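Long-range contacts in glucose dehydrogenase (Serratia sp. FS14, PDB 7CDY), which belongs to the glucose/sorbosone dehydrogenase family, whose fold is a beta-propeller, and carries a bound calcium ion: residues Leu17-Ala22 and Tyr329-Thr334; Gly269-Asp274 and Arg320-Gly325; Gly325-Leu330 and Leu341-Ala346. All blocks are in the same frame, centred on the assembly; numbering follows the deposited sequence.

Interaction 1. Residues Leu17-Ala22 and Tyr329-Thr334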
loop_
_atom_site.group_PDB
_atom_site.type_symbol
_atom_site.label_atom_id
_atom_site.label_comp_id
_atom_site.label_asym_id
_atom_site.label_seq_id
_atom_site.Cartn_x
_atom_site.Cartn_y
_atom_site.Cartn_z
ATOM N N LEU A 17 -4.202 0.246 -8.494
ATOM C CA LEU A 17 -4.116 0.688 -9.878
ATOM C C LEU A 17 -2.773 1.347 -10.124
ATOM O O LEU A 17 -2.143 1.888 -9.215
ATOM C CB LEU A 17 -5.268 1.617 -10.287
ATOM C CG LEU A 17 -5.191 3.071 -9.847
ATOM C CD1 LEU A 17 -4.495 3.964 -10.882
ATOM C CD2 LEU A 17 -6.587 3.609 -9.544
ATOM N N ALA A 18 -2.380 1.354 -11.395
ATOM C CA ALA A 18 -1.136 1.988 -11.795
ATOM C C ALA A 18 -1.244 2.477 -13.229
ATOM O O ALA A 18 -1.714 1.753 -14.108
ATOM C CB ALA A 18 0.034 1.015 -11.698
ATOM N N PHE A 19 -0.805 3.705 -13.463
ATOM C CA PHE A 19 -0.814 4.250 -14.812
ATOM C C PHE A 19 0.349 3.708 -15.632
ATOM O O PHE A 19 1.465 3.534 -15.130
ATOM C CB PHE A 19 -0.738 5.774 -14.766
ATOM C CG PHE A 19 -2.075 6.430 -14.621
ATOM C CD1 PHE A 19 -2.632 6.625 -13.370
ATOM C CD2 PHE A 19 -2.786 6.835 -15.738
ATOM C CE1 PHE A 19 -3.868 7.219 -13.230
ATOM C CE2 PHE A 19 -4.021 7.434 -15.604
ATOM C CZ PHE A 19 -4.563 7.624 -14.351
ATOM N N LEU A 20 0.067 3.429 -16.902
ATOM C CA LEU A 20 1.067 3.159 -17.913
ATOM C C LEU A 20 1.369 4.465 -18.640
ATOM O O LEU A 20 0.614 5.439 -18.518
ATOM C CB LEU A 20 0.528 2.119 -18.893
ATOM C CG LEU A 20 0.214 0.747 -18.286
ATOM C CD1 LEU A 20 -0.128 -0.229 -19.396
ATOM C CD2 LEU A 20 1.384 0.221 -17.459
ATOM N N PRO A 21 2.482 4.530 -19.381
ATOM C CA PRO A 21 2.876 5.798 -20.012
ATOM C C PRO A 21 1.873 6.291 -21.047
ATOM O O PRO A 21 1.114 5.517 -21.640
ATOM C CB PRO A 21 4.221 5.459 -20.672
ATOM C CG PRO A 21 4.750 4.313 -19.891
ATOM C CD PRO A 21 3.536 3.507 -19.513
ATOM N N ALA A 22 1.888 7.607 -21.251
ATOM C CA ALA A 22 1.131 8.294 -22.308
ATOM C C ALA A 22 -0.354 7.993 -22.116
ATOM O O ALA A 22 -0.873 8.181 -21.005
ATOM C CB ALA A 22 1.721 7.968 -23.676
ATOM N N TYR A 329 -5.706 14.671 -12.399
ATOM C CA TYR A 329 -6.837 14.197 -11.613
ATOM C C TYR A 329 -6.384 13.114 -10.640
ATOM O O TYR A 329 -5.332 12.495 -10.811
ATOM C CB TYR A 329 -7.926 13.618 -12.522
ATOM C CG TYR A 329 -8.699 14.644 -13.318
ATOM C CD1 TYR A 329 -8.255 15.053 -14.570
ATOM C CD2 TYR A 329 -9.869 15.197 -12.820
ATOM C CE1 TYR A 329 -8.965 15.983 -15.308
ATOM C CE2 TYR A 329 -10.584 16.132 -13.549
ATOM C CZ TYR A 329 -10.122 16.520 -14.788
ATOM O OH TYR A 329 -10.836 17.451 -15.512
ATOM N N LEU A 330 -7.194 12.895 -9.607
ATOM C CA LEU A 330 -7.007 11.742 -8.737
ATOM C C LEU A 330 -7.814 10.576 -9.277
ATOM O O LEU A 330 -8.896 10.759 -9.836
ATOM C CB LEU A 330 -7.471 12.049 -7.314
ATOM C CG LEU A 330 -6.688 13.096 -6.533
ATOM C CD1 LEU A 330 -7.362 13.337 -5.198
ATOM C CD2 LEU A 330 -5.254 12.639 -6.324
ATOM N N TYR A 331 -7.282 9.371 -9.099
ATOM C CA TYR A 331 -7.940 8.144 -9.522
ATOM C C TYR A 331 -8.106 7.234 -8.312
ATOM O O TYR A 331 -7.138 6.980 -7.583
ATOM C CB TYR A 331 -7.141 7.457 -10.638
ATOM C CG TYR A 331 -7.255 8.181 -11.964
ATOM C CD1 TYR A 331 -6.555 9.360 -12.198
ATOM C CD2 TYR A 331 -8.087 7.702 -12.963
ATOM C CE1 TYR A 331 -6.678 10.035 -13.411
ATOM C CE2 TYR A 331 -8.209 8.363 -14.173
ATOM C CZ TYR A 331 -7.506 9.526 -14.388
ATOM O OH TYR A 331 -7.638 10.176 -15.601
ATOM N N LEU A 332 -9.332 6.763 -8.086
ATOM C CA LEU A 332 -9.669 5.962 -6.920
ATOM C C LEU A 332 -10.260 4.630 -7.345
ATOM O O LEU A 332 -10.861 4.514 -8.422
ATOM C CB LEU A 332 -10.731 6.659 -6.049
ATOM C CG LEU A 332 -10.545 8.123 -5.656
ATOM C CD1 LEU A 332 -11.622 8.547 -4.659
ATOM C CD2 LEU A 332 -9.169 8.405 -5.108
ATOM N N LEU A 333 -10.109 3.624 -6.473
ATOM C CA LEU A 333 -10.852 2.375 -6.571
ATOM C C LEU A 333 -11.713 2.209 -5.333
ATOM O O LEU A 333 -11.296 2.574 -4.229
ATOM C CB LEU A 333 -9.922 1.161 -6.646
ATOM C CG LEU A 333 -8.974 1.117 -7.845
ATOM C CD1 LEU A 333 -7.935 -0.006 -7.701
ATOM C CD2 LEU A 333 -9.744 0.978 -9.148
ATOM N N THR A 334 -12.909 1.657 -5.510
ATOM C CA THR A 334 -13.812 1.408 -4.391
ATOM C C THR A 334 -13.853 -0.077 -4.064
ATOM O O THR A 334 -13.859 -0.922 -4.965
ATOM C CB THR A 334 -15.227 1.961 -4.625
ATOM O OG1 THR A 334 -15.918 1.158 -5.593
ATOM C CG2 THR A 334 -15.164 3.392 -5.102
#
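Leu17 and Phe19 meet Tyr331 and Leu333 in a buried side-chain contact between strands near the start and the end of the chain that are not sheet neighbours, consistent with the junction of the first and last propeller blades. Strands 17-19 and 330-334 run nearly antiparallel, their axes 8.8 Å apart at an angle of 154°, with no hydrogen bond joining them. Side chains of alternate residues fill the gap, Leu17 and Phe19 from one strand and Tyr331 and Leu333 from the other.

The aromatic pair is T-shaped. In the conformer of Phe19 described here, one of two deposited, the ring edge points into the face of Tyr331, with planes at 81° and centroids 4.6 Å apart. Phe19 CZ is the leading atom, 3.2 Å above the Tyr331 plane and over the ring centre, while Phe19 CE1 lies nearer Tyr331 CG and CD1. The Tyr331 hydroxyl looks elsewhere, bonding to Asp327 OD2, which holds that end of the side chain to the turn before its strand.

Next to this pair, Leu17 holds CG between its backbone N and carbonyl carbon (chi1 78°), and its CD2 methyl reaches both neighbours: 3.8 Å from Leu333 CG and 4.0 Å from Tyr331 CB. The two leucine side chains cross obliquely, and Leu333 CD1 also lies 3.8 Å from Leu17 N. That amide is hydrogen-bonded to Glu321 OE2, so a polar backbone atom is satisfied inside an otherwise apolar patch.

Leu26 of strand 26-30 packs against Leu17, Phe19 and Tyr331, Leu341 of strand 339-345 touches Leu17, and Glu321 of strand 319-324 lies against Leu333. The patch thus joins strands from the beginning and the end of the chain.

Interaction 2. Residues Gly269-Asp274 and Arg320-Gly325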
loop_
_atom_site.group_PDB
_atom_site.type_symbol
_atom_site.label_atom_id
_atom_site.label_comp_id
_atom_site.label_asym_id
_atom_site.label_seq_id
_atom_site.Cartn_x
_atom_site.Cartn_y
_atom_site.Cartn_z
ATOM N N GLY A 269 -4.623 3.392 0.697
ATOM C CA GLY A 269 -4.241 4.187 -0.458
ATOM C C GLY A 269 -3.679 5.534 -0.054
ATOM O O GLY A 269 -4.099 6.123 0.951
ATOM N N MET A 270 -2.699 6.034 -0.801
ATOM C CA MET A 270 -2.164 7.352 -0.496
ATOM C C MET A 270 -1.442 7.899 -1.714
ATOM O O MET A 270 -0.728 7.168 -2.403
ATOM C CB MET A 270 -1.256 7.367 0.751
ATOM C CG MET A 270 0.167 6.883 0.526
ATOM S SD MET A 270 1.214 6.829 2.014
ATOM C CE MET A 270 1.359 8.556 2.453
ATOM N N ALA A 271 -1.637 9.188 -1.960
ATOM C CA ALA A 271 -1.022 9.878 -3.088
ATOM C C ALA A 271 -0.786 11.337 -2.734
ATOM O O ALA A 271 -1.690 12.004 -2.223
ATOM C CB ALA A 271 -1.906 9.801 -4.337
ATOM N N PHE A 272 0.413 11.836 -3.027
ATOM C CA PHE A 272 0.722 13.257 -2.940
ATOM C C PHE A 272 0.319 13.941 -4.241
ATOM O O PHE A 272 0.576 13.421 -5.333
ATOM C CB PHE A 272 2.224 13.454 -2.747
ATOM C CG PHE A 272 2.762 12.906 -1.451
ATOM C CD1 PHE A 272 2.781 13.687 -0.299
ATOM C CD2 PHE A 272 3.294 11.618 -1.389
ATOM C CE1 PHE A 272 3.304 13.187 0.885
ATOM C CE2 PHE A 272 3.801 11.115 -0.209
ATOM C CZ PHE A 272 3.813 11.897 0.925
ATOM N N TYR A 273 -0.314 15.111 -4.139
ATOM C CA TYR A 273 -0.756 15.834 -5.330
ATOM C C TYR A 273 0.305 16.860 -5.721
ATOM O O TYR A 273 0.523 17.843 -5.009
ATOM C CB TYR A 273 -2.130 16.479 -5.150
ATOM C CG TYR A 273 -2.651 17.018 -6.464
ATOM C CD1 TYR A 273 -3.376 16.204 -7.329
ATOM C CD2 TYR A 273 -2.370 18.325 -6.865
ATOM C CE1 TYR A 273 -3.835 16.682 -8.551
ATOM C CE2 TYR A 273 -2.828 18.814 -8.090
ATOM C CZ TYR A 273 -3.554 17.987 -8.924
ATOM O OH TYR A 273 -4.013 18.465 -10.135
ATOM N N ASP A 274 0.957 16.624 -6.863
ATOM C CA ASP A 274 1.982 17.510 -7.408
ATOM C C ASP A 274 1.641 17.927 -8.837
ATOM O O ASP A 274 2.532 18.230 -9.637
ATOM C CB ASP A 274 3.357 16.839 -7.338
ATOM C CG ASP A 274 4.512 17.807 -7.585
ATOM O OD1 ASP A 274 4.375 19.016 -7.300
ATOM O OD2 ASP A 274 5.568 17.341 -8.068
ATOM N N ARG A 320 -10.406 2.404 -1.467
ATOM C CA ARG A 320 -9.331 1.436 -1.298
ATOM C C ARG A 320 -7.997 1.915 -1.857
ATOM O O ARG A 320 -6.933 1.559 -1.321
ATOM C CB ARG A 320 -9.737 0.137 -2.008
ATOM C CG ARG A 320 -8.627 -0.879 -2.301
ATOM C CD ARG A 320 -8.078 -1.573 -1.056
ATOM N NE ARG A 320 -9.037 -2.478 -0.430
ATOM C CZ ARG A 320 -8.888 -2.990 0.789
ATOM N NH1 ARG A 320 -7.823 -2.687 1.519
ATOM N NH2 ARG A 320 -9.814 -3.793 1.289
ATOM N N GLU A 321 -8.020 2.705 -2.924
ATOM C CA GLU A 321 -6.805 3.071 -3.643
ATOM C C GLU A 321 -6.912 4.522 -4.075
ATOM O O GLU A 321 -8.006 4.990 -4.413
ATOM C CB GLU A 321 -6.640 2.191 -4.900
ATOM C CG GLU A 321 -5.455 2.561 -5.827
ATOM C CD GLU A 321 -4.099 2.210 -5.223
ATOM O OE1 GLU A 321 -3.812 2.633 -4.083
ATOM O OE2 GLU A 321 -3.300 1.513 -5.888
ATOM N N VAL A 322 -5.784 5.234 -4.029
ATOM C CA VAL A 322 -5.686 6.622 -4.475
ATOM C C VAL A 322 -4.393 6.784 -5.257
ATOM O O VAL A 322 -3.314 6.473 -4.741
ATOM C CB VAL A 322 -5.624 7.584 -3.273
ATOM C CG1 VAL A 322 -5.704 9.020 -3.759
ATOM C CG2 VAL A 322 -6.720 7.296 -2.254
ATOM N N ARG A 323 -4.483 7.306 -6.481
ATOM C CA ARG A 323 -3.278 7.631 -7.240
ATOM C C ARG A 323 -3.434 9.003 -7.874
ATOM O O ARG A 323 -4.532 9.390 -8.287
ATOM C CB ARG A 323 -2.962 6.597 -8.338
ATOM C CG ARG A 323 -2.725 5.182 -7.844
ATOM C CD ARG A 323 -1.360 4.981 -7.150
ATOM N NE ARG A 323 -1.320 3.644 -6.557
ATOM C CZ ARG A 323 -0.421 3.196 -5.684
ATOM N NH1 ARG A 323 0.579 3.968 -5.275
ATOM N NH2 ARG A 323 -0.549 1.954 -5.222
ATOM N N SER A 324 -2.327 9.738 -7.954
ATOM C CA SER A 324 -2.318 11.029 -8.636
ATOM C C SER A 324 -1.976 10.786 -10.099
ATOM O O SER A 324 -0.880 10.306 -10.412
ATOM C CB SER A 324 -1.296 11.959 -7.980
ATOM O OG SER A 324 -1.355 13.273 -8.519
ATOM N N GLY A 325 -2.916 11.100 -10.992
ATOM C CA GLY A 325 -2.754 10.814 -12.401
ATOM C C GLY A 325 -1.907 11.845 -13.119
ATOM O O GLY A 325 -1.846 13.012 -12.730
HETATM O O HOH W 1 -2.092 4.453 -3.178
HETATM O O HOH W 2 0.821 7.021 -4.706
HETATM O O HOH W 3 1.072 14.504 -8.651
#
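Ala271, Val322 and Ser324 form the middle of this contact between two nearly parallel strands, 269-273 and 320-324, whose axes approach to 4.8 Å at 13°. The Ala271 methyl points into the facing strand: CB lies 3.6 Å from Val322 O and equally close to Ser324 N, and Val322 CG1 packs on it at 3.9 Å. Val322 leans the other way with CG2, toward the backbone of Gly269. There the strands come nearest, because Gly269 has no side chain to hold them apart: its CA is 4.2 Å from Glu321 CA.

Farther along, Ser324 OG is anti to its backbone N (chi1 -174°), which brings it beside Phe272 O and, at 3.8 Å, Tyr273 CD1. A water bonded to this hydroxyl also accepts from Asp274 N.

Despite the closeness, no direct hydrogen bond crosses between the strands; waters bridge them instead. One accepts from Met270 N and lies within bonding distance of Val322 O and Glu321 OE1, though it may not have protons for all its acceptors at once. The same water sits 3.3 Å above the guanidinium plane of Arg323. A second water donates to Met270 O and accepts from Arg323 NH1. The Arg323 guanidinium is held by Glu321 of the same strand, NH2 meeting OE2 on the syn side, tilted somewhat from the carboxylate plane, in a salt bridge (2.9 Å), and Glu64 and Lys128 extend this charged cluster.

Each strand is the edge of its own antiparallel sheet, as expected for innermost strands of adjacent propeller blades. Strand 284-289 flanks 267-273, with Phe286 touching Val322, while strand 330-334 flanks 319-324, where Arg320 and Glu321 both face Leu333 in a classic beta bulge.

Interaction 3. Residues Gly325-Leu330 and Leu341-Ala346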
loop_
_atom_site.group_PDB
_atom_site.type_symbol
_atom_site.label_atom_id
_atom_site.label_comp_id
_atom_site.label_asym_id
_atom_site.label_seq_id
_atom_site.Cartn_x
_atom_site.Cartn_y
_atom_site.Cartn_z
ATOM N N GLY A 325 -2.916 11.100 -10.992
ATOM C CA GLY A 325 -2.754 10.814 -12.401
ATOM C C GLY A 325 -1.907 11.845 -13.119
ATOM O O GLY A 325 -1.846 13.012 -12.730
ATOM N N PRO A 326 -1.236 11.429 -14.196
ATOM C CA PRO A 326 -0.434 12.390 -14.973
ATOM C C PRO A 326 -1.250 13.513 -15.591
ATOM O O PRO A 326 -0.675 14.545 -15.960
ATOM C CB PRO A 326 0.240 11.515 -16.042
ATOM C CG PRO A 326 -0.606 10.276 -16.121
ATOM C CD PRO A 326 -1.131 10.058 -14.723
ATOM N N ASP A 327 -2.567 13.350 -15.709
ATOM C CA ASP A 327 -3.453 14.369 -16.255
ATOM C C ASP A 327 -3.915 15.379 -15.214
ATOM O O ASP A 327 -4.707 16.268 -15.543
ATOM C CB ASP A 327 -4.677 13.711 -16.904
ATOM C CG ASP A 327 -5.458 12.833 -15.935
ATOM O OD1 ASP A 327 -5.065 12.739 -14.751
ATOM O OD2 ASP A 327 -6.477 12.240 -16.356
ATOM N N GLY A 328 -3.464 15.254 -13.968
ATOM C CA GLY A 328 -3.840 16.177 -12.924
ATOM C C GLY A 328 -5.080 15.815 -12.133
ATOM O O GLY A 328 -5.483 16.601 -11.272
ATOM N N TYR A 329 -5.706 14.671 -12.399
ATOM C CA TYR A 329 -6.837 14.197 -11.613
ATOM C C TYR A 329 -6.384 13.114 -10.640
ATOM O O TYR A 329 -5.332 12.495 -10.811
ATOM C CB TYR A 329 -7.926 13.618 -12.522
ATOM C CG TYR A 329 -8.699 14.644 -13.318
ATOM C CD1 TYR A 329 -8.255 15.053 -14.570
ATOM C CD2 TYR A 329 -9.869 15.197 -12.820
ATOM C CE1 TYR A 329 -8.965 15.983 -15.308
ATOM C CE2 TYR A 329 -10.584 16.132 -13.549
ATOM C CZ TYR A 329 -10.122 16.520 -14.788
ATOM O OH TYR A 329 -10.836 17.451 -15.512
ATOM N N LEU A 330 -7.194 12.895 -9.607
ATOM C CA LEU A 330 -7.007 11.742 -8.737
ATOM C C LEU A 330 -7.814 10.576 -9.277
ATOM O O LEU A 330 -8.896 10.759 -9.836
ATOM C CB LEU A 330 -7.471 12.049 -7.314
ATOM C CG LEU A 330 -6.688 13.096 -6.533
ATOM C CD1 LEU A 330 -7.362 13.337 -5.198
ATOM C CD2 LEU A 330 -5.254 12.639 -6.324
ATOM N N LEU A 341 -13.913 2.364 -10.640
ATOM C CA LEU A 341 -12.795 3.260 -10.894
ATOM C C LEU A 341 -13.368 4.666 -11.028
ATOM O O LEU A 341 -14.251 4.899 -11.864
ATOM C CB LEU A 341 -12.090 2.857 -12.193
ATOM C CG LEU A 341 -11.003 3.793 -12.724
ATOM C CD1 LEU A 341 -9.785 3.804 -11.807
ATOM C CD2 LEU A 341 -10.612 3.358 -14.141
ATOM N N LEU A 342 -12.883 5.594 -10.205
ATOM C CA LEU A 342 -13.385 6.963 -10.170
ATOM C C LEU A 342 -12.285 7.948 -10.529
ATOM O O LEU A 342 -11.130 7.790 -10.114
ATOM C CB LEU A 342 -13.880 7.331 -8.768
ATOM C CG LEU A 342 -14.930 6.413 -8.152
ATOM C CD1 LEU A 342 -15.264 6.872 -6.739
ATOM C CD2 LEU A 342 -16.187 6.349 -9.016
ATOM N N LYS A 343 -12.658 8.989 -11.262
ATOM C CA LYS A 343 -11.775 10.100 -11.588
ATOM C C LYS A 343 -12.289 11.329 -10.842
ATOM O O LYS A 343 -13.455 11.715 -11.000
ATOM C CB LYS A 343 -11.789 10.330 -13.097
ATOM C CG LYS A 343 -10.901 11.445 -13.596
ATOM C CD LYS A 343 -11.038 11.537 -15.112
ATOM C CE LYS A 343 -10.603 12.878 -15.651
ATOM N NZ LYS A 343 -10.770 12.957 -17.131
ATOM N N VAL A 344 -11.416 11.898 -10.034
ATOM C CA VAL A 344 -11.837 12.961 -9.088
ATOM C C VAL A 344 -11.016 14.223 -9.276
ATOM O O VAL A 344 -9.835 14.157 -9.365
ATOM C CB VAL A 344 -11.720 12.464 -7.637
ATOM C CG1 VAL A 344 -12.161 13.546 -6.680
ATOM C CG2 VAL A 344 -12.535 11.207 -7.406
ATOM N N GLY A 345 -11.723 15.348 -9.342
ATOM C CA GLY A 345 -11.103 16.664 -9.528
ATOM C C GLY A 345 -11.624 17.667 -8.516
ATOM O O GLY A 345 -12.622 17.458 -7.933
ATOM N N ALA A 346 -10.921 18.759 -8.377
ATOM C CA ALA A 346 -11.299 19.779 -7.381
ATOM C C ALA A 346 -12.554 20.560 -7.757
ATOM O O ALA A 346 -13.225 20.897 -6.820
ATOM C CB ALA A 346 -10.124 20.648 -7.040
HETATM O O HOH W 4 -8.466 13.188 -18.196
#
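Two backbone hydrogen bonds pair Leu330 with Val344 as an antiparallel hydrogen-bonded couple: Leu330 N gives to Val344 O at 2.9 Å, and Val344 N to Leu330 O at 2.8 Å. The second is the straighter at hydrogen (165°), although its donor is tilted somewhat from the carbonyl plane. Lys343 CA adds a CA-H...O contact to Leu330 O.

Ahead of this pair, a type I turn from Gly325 to Gly328 carries Asp327, whose OD1 accepts from Tyr329 N at 3.1 Å, from above the carboxylate plane, making an Asx turn. OD2 bonds to the Tyr331 hydroxyl and accepts a hydrogen bond from a water that also lies beside Lys343 NZ; the 2.5 Å between that water and NZ is so short that its detail is doubtful. Asp327 OD2 and Lys343 NZ themselves are 4.4 Å apart, beyond a salt bridge.

Lys343 extends across the Tyr329 ring, the side chains crossing at a slant. CG is anti to the backbone N (chi1 -179°) and the chain beyond it is stretched out, with CE settling 3.4 Å from the ring centroid in a CH-pi contact. NZ follows at 4.3 Å, 22° off the ring normal, as a cation-pi interaction. Val344 O lies at the ring's edge, and the bare CA of Gly345 passes beside it. Leu330 and Val344 point to the same face of the sheet and meet through their CB atoms.

The ammonium thus has an aromatic face and a nearby carboxylate, which may partly offset its charge and probably favour its protonated form, while Asp327 braces Tyr329 through its amide.

From the N terminus, residues 17-22 open the longest loop, which interaction 1 closes only at 329-334, more than 300 residues later. Interaction 2 is nested inside it, joining 269-274 to 320-325 across the border between two sheets. Interaction 3 begins at Gly325, where interaction 2 ends, and overlaps the close of interaction 1 by sharing Tyr329 and Leu330 before running on to 341-346, so it closes a short hairpin near the C terminus. Strand 330-334 lies between 319-324 and 339-345, which connects all three contacts. Together they join the first strand, the last hairpin and the preceding sheet around the closure of the propeller.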